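Local coordinates for glucose-6-phosphate isomerase (Chlamydia trachomatis D/UW-3/CX, PDB 6OTU), which catalyses the reversible isomerisation of glucose-6-phosphate to fructose-6-phosphate, at residues Y143-K148 against L281-G286; T151-G156 against E202-V207; R180-S185 against A193-E198. One frame throughout, in Å; residues are numbered along the deposited sequence.

Overall arrangement
The three contacts build one part of the phosphoglucose isomerase fold, a five-stranded parallel sheet with helices on both faces. Contact 2 is its buried core, where backbone hydrogen bonds join strands 151-155 and 204-209 and aliphatic side chains fill in above and below. Contacts 1 and 3 are only partly buried and lie on opposite faces of that sheet. In contact 1 two helices meet through an arginine and a phenylalanine; contact 3 lays a helix against strand 180-184, the neighbour of 151-155, with an apolar centre and an arginine at its exposed end. Each outer contact has one arginine-to-carbonyl hydrogen bond. Phe283 ties contact 1 to the sheet, packing on Leu152 and Ile181.

Contact 1 (Y143-K148 against L281-G286); sequences YIARAK and LGFAFG
Arg146 and Phe283 carry the meeting of two helices, their side chains running obliquely past one another with the guanidinium and phenyl planes 88° apart. The aliphatic part of the arginine lies next to the ring, CG of Arg146 being 4.1 Å from CD1 of Phe283. From there the chain, bent at both chi2 and chi3, reaches over the last turn of helix 275-285. Its NH1 donates a nearly straight hydrogen bond of 3.0 Å to the carbonyl O of Phe283. The acceptor lies in the guanidinium plane, whereas the donor stands well above the plane of the carbonyl group. Over one face of the same guanidinium sits Gly286 CA, 3.6 Å above the plane and over its centre, so the planar group is laid on the backbone where the helix ends. Gly286 is the first residue to leave helical geometry, with a positive phi of 88°, and it also stands at the N-cap position of helix 287-303.

The Phe283 ring points back toward the other helix, its CG anti to the backbone N (chi1 176°). Its rim atom CE1 comes 3.6 Å from the carbonyl O of Ala145, which lies in the ring plane, and the methyl group of Ala145 is a looser neighbour, with CB 4.5 Å from CD1 of Phe283. Phe149 and Lys179 also touch this ring, while Lys179 NZ is hydrogen-bonded to the O of Arg146.

With segment axes 9.6 Å apart, this is helix-helix packing in a layer beside the parallel sheet of an alpha/beta sandwich, the fold of the SIS clan, in which an arginine of one helix holds a carbonyl in the C-terminal turn of another.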
loop_
_atom_site.group_PDB
_atom_site.type_symbol
_atom_site.label_atom_id
_atom_site.label_comp_id
_atom_site.label_asym_id
_atom_site.label_seq_id
_atom_site.Cartn_x
_atom_site.Cartn_y
_atom_site.Cartn_z
ATOM N N TYR A 143 23.574 14.683 21.793
ATOM C CA TYR A 143 24.706 15.603 21.712
ATOM C C TYR A 143 25.985 14.865 21.319
ATOM O O TYR A 143 26.783 15.367 20.521
ATOM C CB TYR A 143 24.862 16.324 23.062
ATOM C CG TYR A 143 25.934 17.403 23.154
ATOM C CD1 TYR A 143 27.288 17.076 23.171
ATOM C CD2 TYR A 143 25.589 18.751 23.265
ATOM C CE1 TYR A 143 28.271 18.057 23.267
ATOM C CE2 TYR A 143 26.571 19.743 23.366
ATOM C CZ TYR A 143 27.908 19.384 23.365
ATOM O OH TYR A 143 28.891 20.342 23.459
ATOM N N ILE A 144 26.180 13.659 21.853
ATOM C CA ILE A 144 27.370 12.873 21.539
ATOM C C ILE A 144 27.177 12.087 20.248
ATOM O O ILE A 144 28.041 12.097 19.364
ATOM C CB ILE A 144 27.713 11.941 22.719
ATOM C CG1 ILE A 144 28.053 12.762 23.965
ATOM C CG2 ILE A 144 28.855 10.984 22.355
ATOM C CD1 ILE A 144 27.658 12.093 25.268
ATOM N N ALA A 145 26.031 11.411 20.115
ATOM C CA ALA A 145 25.833 10.459 19.025
ATOM C C ALA A 145 25.777 11.148 17.669
ATOM O O ALA A 145 26.323 10.638 16.683
ATOM C CB ALA A 145 24.561 9.654 19.269
ATOM N N ARG A 146 25.116 12.301 17.589
ATOM C CA ARG A 146 25.091 13.036 16.330
ATOM C C ARG A 146 26.468 13.570 15.946
ATOM O O ARG A 146 26.670 13.946 14.786
ATOM C CB ARG A 146 24.075 14.173 16.416
ATOM C CG ARG A 146 22.715 13.699 16.904
ATOM C CD ARG A 146 21.580 14.387 16.224
ATOM N NE ARG A 146 21.785 15.818 16.081
ATOM C CZ ARG A 146 21.398 16.506 15.010
ATOM N NH1 ARG A 146 20.801 15.881 14.004
ATOM N NH2 ARG A 146 21.610 17.815 14.941
ATOM N N ALA A 147 27.416 13.606 16.887
ATOM C CA ALA A 147 28.776 14.023 16.584
ATOM C C ALA A 147 29.642 12.868 16.099
ATOM O O ALA A 147 30.604 13.095 15.352
ATOM C CB ALA A 147 29.414 14.674 17.813
ATOM N N LYS A 148 29.305 11.636 16.479
ATOM C CA LYS A 148 30.141 10.475 16.199
ATOM C C LYS A 148 29.669 9.635 15.017
ATOM O O LYS A 148 30.504 8.985 14.379
ATOM C CB LYS A 148 30.232 9.582 17.443
ATOM C CG LYS A 148 31.625 9.031 17.681
ATOM C CD LYS A 148 31.698 8.144 18.916
ATOM C CE LYS A 148 32.188 8.923 20.109
ATOM N NZ LYS A 148 32.250 8.076 21.343
ATOM N N LEU A 281 14.287 9.661 15.285
ATOM C CA LEU A 281 13.924 11.030 14.935
ATOM C C LEU A 281 14.908 12.017 15.540
ATOM O O LEU A 281 15.371 12.941 14.861
ATOM C CB LEU A 281 12.499 11.339 15.398
ATOM C CG LEU A 281 11.377 10.502 14.763
ATOM C CD1 LEU A 281 10.036 10.821 15.414
ATOM C CD2 LEU A 281 11.304 10.701 13.261
ATOM N N GLY A 282 15.245 11.837 16.820
ATOM C CA GLY A 282 16.200 12.734 17.452
ATOM C C GLY A 282 17.560 12.739 16.774
ATOM O O GLY A 282 18.173 13.794 16.601
ATOM N N PHE A 283 18.043 11.563 16.365
ATOM C CA PHE A 283 19.334 11.488 15.685
ATOM C C PHE A 283 19.276 12.148 14.312
ATOM O O PHE A 283 20.189 12.895 13.933
ATOM C CB PHE A 283 19.770 10.027 15.569
ATOM C CG PHE A 283 21.050 9.822 14.809
ATOM C CD1 PHE A 283 22.276 9.890 15.453
ATOM C CD2 PHE A 283 21.030 9.531 13.450
ATOM C CE1 PHE A 283 23.463 9.687 14.750
ATOM C CE2 PHE A 283 22.209 9.326 12.752
ATOM C CZ PHE A 283 23.428 9.404 13.402
ATOM N N ALA A 284 18.217 11.874 13.547
ATOM C CA ALA A 284 18.092 12.452 12.215
ATOM C C ALA A 284 18.062 13.970 12.280
ATOM O O ALA A 284 18.873 14.646 11.642
ATOM C CB ALA A 284 16.830 11.926 11.520
ATOM N N PHE A 285 17.146 14.521 13.069
ATOM C CA PHE A 285 16.806 15.930 12.981
ATOM C C PHE A 285 17.161 16.740 14.217
ATOM O O PHE A 285 16.880 17.945 14.238
ATOM C CB PHE A 285 15.307 16.075 12.683
ATOM C CG PHE A 285 14.807 15.114 11.634
ATOM C CD1 PHE A 285 15.279 15.185 10.332
ATOM C CD2 PHE A 285 13.868 14.142 11.943
ATOM C CE1 PHE A 285 14.828 14.304 9.367
ATOM C CE2 PHE A 285 13.407 13.269 10.973
ATOM C CZ PHE A 285 13.890 13.353 9.685
ATOM N N GLY A 286 17.757 16.130 15.240
ATOM C CA GLY A 286 18.079 16.845 16.474
ATOM C C GLY A 286 16.941 16.823 17.478
ATOM O O GLY A 286 15.764 16.702 17.128
#

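Contact 2 (T151-G156 against E202-V207); sequences TLVQIG and EQTLVV
Flat peptide units, and no aromatic rings, bring Thr151-Ile155 and Gln203-Val207 together: they join by backbone hydrogen bonds, with Leu152, Gln154, Leu205 and Val207 on one face and Thr151, Val153, Thr204 and Val206 on the other. The strands run parallel, and their bonds pass to and fro in regular order. Leu205 N donates to Thr151 O at 2.8 Å, Val153 N to Leu205 O at 3.0 Å, Val207 N to Val153 O, and Ile155 N to Val207 O. The bond from Thr151 N to Gln203 O, at the start of the pairing, is longer and more bent (3.3 Å, 135°).

On the leucine face, Leu152 and Leu205 run alongside each other in the same direction, with CD1 of Leu152 4.0 Å from CD2 of Leu205. The same CD1 meets Val207 CG2 more closely, at 3.6 Å. On the threonine face, Val153 CG2 rests 3.7 Å from Thr204 CG2, and Thr151 CG2 approaches Thr204 OG1, whose hydroxyl is hydrogen-bonded to Asp200 O. Farther along, Ile155 CD1 packs 3.6 Å from Val206 CG1. The amide of Gln154 turns elsewhere, its NE2 bonded to Ser160 O in the glucose-6-phosphate pocket.

Val279, Val280 and Phe283 of helix 275-285 close over the leucine face, Phe225 and Tyr229 of helix 216-231 over the other, and strand 180-184 bonds to the far side of strand 151-155.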
loop_
_atom_site.group_PDB
_atom_site.type_symbol
_atom_site.label_atom_id
_atom_site.label_comp_id
_atom_site.label_asym_id
_atom_site.label_seq_id
_atom_site.Cartn_x
_atom_site.Cartn_y
_atom_site.Cartn_z
ATOM N N THR A 151 25.193 7.605 10.363
ATOM C CA THR A 151 24.272 6.590 9.866
ATOM C C THR A 151 23.563 5.905 11.024
ATOM O O THR A 151 24.216 5.455 11.968
ATOM C CB THR A 151 25.048 5.554 9.048
ATOM O OG1 THR A 151 25.739 6.229 7.989
ATOM C CG2 THR A 151 24.123 4.498 8.475
ATOM N N LEU A 152 22.239 5.801 10.944
ATOM C CA LEU A 152 21.455 5.077 11.939
ATOM C C LEU A 152 20.652 3.979 11.248
ATOM O O LEU A 152 20.012 4.226 10.218
ATOM C CB LEU A 152 20.520 6.024 12.717
ATOM C CG LEU A 152 19.782 5.399 13.912
ATOM C CD1 LEU A 152 19.629 6.394 15.026
ATOM C CD2 LEU A 152 18.414 4.828 13.533
ATOM N N VAL A 153 20.669 2.776 11.828
ATOM C CA VAL A 153 19.928 1.621 11.309
ATOM C C VAL A 153 18.961 1.147 12.382
ATOM O O VAL A 153 19.384 0.647 13.430
ATOM C CB VAL A 153 20.856 0.477 10.887
ATOM C CG1 VAL A 153 20.028 -0.727 10.441
ATOM C CG2 VAL A 153 21.801 0.938 9.777
ATOM N N GLN A 154 17.668 1.297 12.136
ATOM C CA GLN A 154 16.667 0.828 13.084
ATOM C C GLN A 154 16.300 -0.607 12.743
ATOM O O GLN A 154 15.778 -0.877 11.658
ATOM C CB GLN A 154 15.424 1.712 13.070
ATOM C CG GLN A 154 14.374 1.290 14.075
ATOM C CD GLN A 154 13.762 2.460 14.837
ATOM O OE1 GLN A 154 14.444 3.445 15.161
ATOM N NE2 GLN A 154 12.470 2.348 15.144
ATOM N N ILE A 155 16.589 -1.517 13.667
ATOM C CA ILE A 155 16.202 -2.917 13.578
ATOM C C ILE A 155 14.943 -3.092 14.413
ATOM O O ILE A 155 14.950 -2.838 15.623
ATOM C CB ILE A 155 17.325 -3.850 14.066
ATOM C CG1 ILE A 155 18.566 -3.721 13.172
ATOM C CG2 ILE A 155 16.839 -5.293 14.127
ATOM C CD1 ILE A 155 19.724 -4.623 13.565
ATOM N N GLY A 156 13.867 -3.519 13.774
ATOM C CA GLY A 156 12.583 -3.655 14.440
ATOM C C GLY A 156 11.509 -3.862 13.400
ATOM O O GLY A 156 11.702 -3.600 12.208
ATOM N N GLU A 202 31.689 1.520 10.805
ATOM C CA GLU A 202 32.381 2.360 11.779
ATOM C C GLU A 202 31.621 3.656 12.040
ATOM O O GLU A 202 31.726 4.228 13.130
ATOM C CB GLU A 202 33.799 2.660 11.305
ATOM C CG GLU A 202 34.794 2.727 12.447
ATOM C CD GLU A 202 36.210 2.400 12.010
ATOM O OE1 GLU A 202 36.995 1.911 12.857
ATOM O OE2 GLU A 202 36.535 2.634 10.819
ATOM N N GLN A 203 30.829 4.110 11.068
ATOM C CA GLN A 203 30.053 5.336 11.174
ATOM C C GLN A 203 28.598 5.085 11.547
ATOM O O GLN A 203 27.805 6.029 11.577
ATOM C CB GLN A 203 30.128 6.111 9.854
ATOM C CG GLN A 203 31.333 7.032 9.745
ATOM C CD GLN A 203 31.478 7.945 10.961
ATOM O OE1 GLN A 203 30.617 8.788 11.219
ATOM N NE2 GLN A 203 32.567 7.775 11.711
ATOM N N THR A 204 28.228 3.846 11.842
ATOM C CA THR A 204 26.829 3.455 11.956
ATOM C C THR A 204 26.469 3.202 13.411
ATOM O O THR A 204 27.190 2.499 14.124
ATOM C CB THR A 204 26.532 2.199 11.121
ATOM O OG1 THR A 204 26.727 2.477 9.725
ATOM C CG2 THR A 204 25.102 1.752 11.333
ATOM N N LEU A 205 25.355 3.776 13.840
ATOM C CA LEU A 205 24.729 3.442 15.108
ATOM C C LEU A 205 23.538 2.516 14.834
ATOM O O LEU A 205 22.662 2.848 14.030
ATOM C CB LEU A 205 24.283 4.723 15.824
ATOM C CG LEU A 205 23.425 4.488 17.071
ATOM C CD1 LEU A 205 24.305 3.942 18.195
ATOM C CD2 LEU A 205 22.681 5.750 17.506
ATOM N N VAL A 206 23.515 1.349 15.474
ATOM C CA VAL A 206 22.446 0.375 15.251
ATOM C C VAL A 206 21.476 0.449 16.420
ATOM O O VAL A 206 21.860 0.193 17.564
ATOM C CB VAL A 206 22.998 -1.052 15.105
ATOM C CG1 VAL A 206 21.838 -2.048 14.981
ATOM C CG2 VAL A 206 23.953 -1.149 13.924
ATOM N N VAL A 207 20.218 0.768 16.149
ATOM C CA VAL A 207 19.208 0.922 17.194
ATOM C C VAL A 207 18.252 -0.262 17.088
ATOM O O VAL A 207 17.435 -0.339 16.161
ATOM C CB VAL A 207 18.460 2.260 17.080
ATOM C CG1 VAL A 207 17.497 2.453 18.262
ATOM C CG2 VAL A 207 19.453 3.409 17.023
#

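Contact 3 (R180-S185 against A193-E198); sequences RIFFVS and AEVLRE
Arg180 and Phe182 both point from the strand toward 193-198 and have CG anti to the carbonyl carbon (chi1 -44° and -59°); a further bend at chi3 of Arg180 (73°) turns NE, and beyond it the guanidinium lies beside Glu198. This strand and helix are the first two elements of a beta-alpha-beta unit: 180-184 leads into helix 189-196, which crosses the sheet over strand 151-155 to strand 204-209.

Val195 is the apolar centre. Its CG1 lies 3.8 Å from CB of Phe182, the two side chains passing one another from opposite sides of the contact, and its CG2 meets CG2 of Val184 at 3.6 Å. One valine thus fits against alternate residues of the strand, CG1 on Phe182 and CG2 between Val184 and the CB of Phe182. Beyond it, CZ of Phe182 touches Glu198 CB at 4.1 Å, where phenylalanine and glutamate cross at about a right angle. CZ of Phe182 also stands 4.0 Å over one face of the Arg180 guanidinium, offset toward its rim.

Phe225 of helix 216-231 reaches both Val184 and Leu196. Segment 193-198 also reaches the dimer interface, where Arg197 NH2 is hydrogen-bonded to Ser177 O of the second subunit.

The Glu198 carboxylate stays beyond salt-bridge range, with OE1 of Glu198 4.4 Å from NH2 of Arg180; the guanidinium is held instead by the backbone, NH1 of Arg180 giving an almost straight hydrogen bond of 3.1 Å to the carbonyl O of Glu198.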
loop_
_atom_site.group_PDB
_atom_site.type_symbol
_atom_site.label_atom_id
_atom_site.label_comp_id
_atom_site.label_asym_id
_atom_site.label_seq_id
_atom_site.Cartn_x
_atom_site.Cartn_y
_atom_site.Cartn_z
ATOM N N ARG A 180 22.173 9.461 7.397
ATOM C CA ARG A 180 21.588 8.420 6.575
ATOM C C ARG A 180 20.879 7.417 7.476
ATOM O O ARG A 180 21.452 6.953 8.472
ATOM C CB ARG A 180 22.664 7.738 5.739
ATOM C CG ARG A 180 23.645 8.695 5.084
ATOM C CD ARG A 180 24.784 7.900 4.464
ATOM N NE ARG A 180 24.376 7.188 3.251
ATOM C CZ ARG A 180 24.797 5.971 2.914
ATOM N NH1 ARG A 180 25.636 5.310 3.706
ATOM N NH2 ARG A 180 24.385 5.413 1.778
ATOM N N ILE A 181 19.632 7.089 7.123
ATOM C CA ILE A 181 18.708 6.386 8.006
ATOM C C ILE A 181 18.138 5.187 7.264
ATOM O O ILE A 181 17.627 5.325 6.146
ATOM C CB ILE A 181 17.580 7.315 8.504
ATOM C CG1 ILE A 181 18.162 8.624 9.062
ATOM C CG2 ILE A 181 16.709 6.622 9.541
ATOM C CD1 ILE A 181 18.950 8.452 10.335
ATOM N N PHE A 182 18.226 4.012 7.884
ATOM C CA PHE A 182 17.742 2.771 7.295
ATOM C C PHE A 182 16.881 2.026 8.302
ATOM O O PHE A 182 17.022 2.189 9.522
ATOM C CB PHE A 182 18.906 1.868 6.843
ATOM C CG PHE A 182 19.813 2.513 5.837
ATOM C CD1 PHE A 182 20.889 3.285 6.249
ATOM C CD2 PHE A 182 19.573 2.367 4.476
ATOM C CE1 PHE A 182 21.710 3.900 5.320
ATOM C CE2 PHE A 182 20.394 2.973 3.536
ATOM C CZ PHE A 182 21.466 3.739 3.957
ATOM N N PHE A 183 15.987 1.191 7.776
ATOM C CA PHE A 183 15.142 0.329 8.593
ATOM C C PHE A 183 15.317 -1.101 8.128
ATOM O O PHE A 183 15.109 -1.401 6.950
ATOM C CB PHE A 183 13.668 0.735 8.519
ATOM C CG PHE A 183 13.419 2.134 8.967
ATOM C CD1 PHE A 183 13.580 3.192 8.088
ATOM C CD2 PHE A 183 13.046 2.401 10.280
ATOM C CE1 PHE A 183 13.361 4.495 8.512
ATOM C CE2 PHE A 183 12.815 3.705 10.702
ATOM C CZ PHE A 183 12.974 4.752 9.813
ATOM N N VAL A 184 15.699 -1.974 9.054
ATOM C CA VAL A 184 15.808 -3.408 8.811
ATOM C C VAL A 184 14.734 -4.079 9.661
ATOM O O VAL A 184 14.757 -3.991 10.897
ATOM C CB VAL A 184 17.217 -3.929 9.144
ATOM C CG1 VAL A 184 17.299 -5.454 9.036
ATOM C CG2 VAL A 184 18.237 -3.280 8.242
ATOM N N SER A 185 13.786 -4.740 9.004
ATOM C CA SER A 185 12.601 -5.227 9.700
ATOM C C SER A 185 12.323 -6.698 9.403
ATOM O O SER A 185 12.209 -7.510 10.327
ATOM C CB SER A 185 11.394 -4.360 9.325
ATOM O OG SER A 185 11.254 -4.263 7.906
ATOM N N ALA A 193 20.775 -7.461 4.058
ATOM C CA ALA A 193 21.854 -7.379 3.084
ATOM C C ALA A 193 21.814 -6.064 2.305
ATOM O O ALA A 193 22.860 -5.436 2.086
ATOM C CB ALA A 193 21.788 -8.582 2.146
ATOM N N GLU A 194 20.620 -5.624 1.877
ATOM C CA GLU A 194 20.549 -4.366 1.133
ATOM C C GLU A 194 21.072 -3.205 1.969
ATOM O O GLU A 194 21.711 -2.291 1.434
ATOM C CB GLU A 194 19.117 -4.081 0.641
ATOM C CG GLU A 194 18.104 -3.716 1.749
ATOM C CD GLU A 194 16.677 -3.439 1.252
ATOM O OE1 GLU A 194 16.465 -3.315 0.016
ATOM O OE2 GLU A 194 15.763 -3.361 2.114
ATOM N N VAL A 195 20.844 -3.233 3.282
ATOM C CA VAL A 195 21.306 -2.136 4.118
ATOM C C VAL A 195 22.806 -2.233 4.355
ATOM O O VAL A 195 23.531 -1.240 4.232
ATOM C CB VAL A 195 20.512 -2.119 5.430
ATOM C CG1 VAL A 195 21.137 -1.131 6.423
ATOM C CG2 VAL A 195 19.058 -1.776 5.112
ATOM N N LEU A 196 23.299 -3.430 4.679
ATOM C CA LEU A 196 24.731 -3.603 4.896
ATOM C C LEU A 196 25.530 -3.235 3.651
ATOM O O LEU A 196 26.653 -2.734 3.759
ATOM C CB LEU A 196 25.023 -5.040 5.324
ATOM C CG LEU A 196 24.610 -5.451 6.740
ATOM C CD1 LEU A 196 24.373 -6.948 6.831
ATOM C CD2 LEU A 196 25.650 -5.007 7.743
ATOM N N ARG A 197 24.954 -3.446 2.465
ATOM C CA ARG A 197 25.641 -3.075 1.238
ATOM C C ARG A 197 25.946 -1.584 1.191
ATOM O O ARG A 197 26.904 -1.168 0.533
ATOM C CB ARG A 197 24.797 -3.484 0.030
ATOM C CG ARG A 197 25.453 -3.239 -1.314
ATOM C CD ARG A 197 24.413 -3.228 -2.419
ATOM N NE ARG A 197 24.970 -3.640 -3.704
ATOM C CZ ARG A 197 25.224 -2.806 -4.710
ATOM N NH1 ARG A 197 24.966 -1.509 -4.574
ATOM N NH2 ARG A 197 25.732 -3.270 -5.852
ATOM N N GLU A 198 25.177 -0.769 1.905
ATOM C CA GLU A 198 25.218 0.676 1.716
ATOM C C GLU A 198 25.995 1.448 2.779
ATOM O O GLU A 198 26.373 2.594 2.517
ATOM C CB GLU A 198 23.788 1.233 1.663
ATOM C CG GLU A 198 22.933 0.639 0.541
ATOM C CD GLU A 198 23.481 0.954 -0.849
ATOM O OE1 GLU A 198 24.081 2.043 -1.014
ATOM O OE2 GLU A 198 23.313 0.119 -1.770
#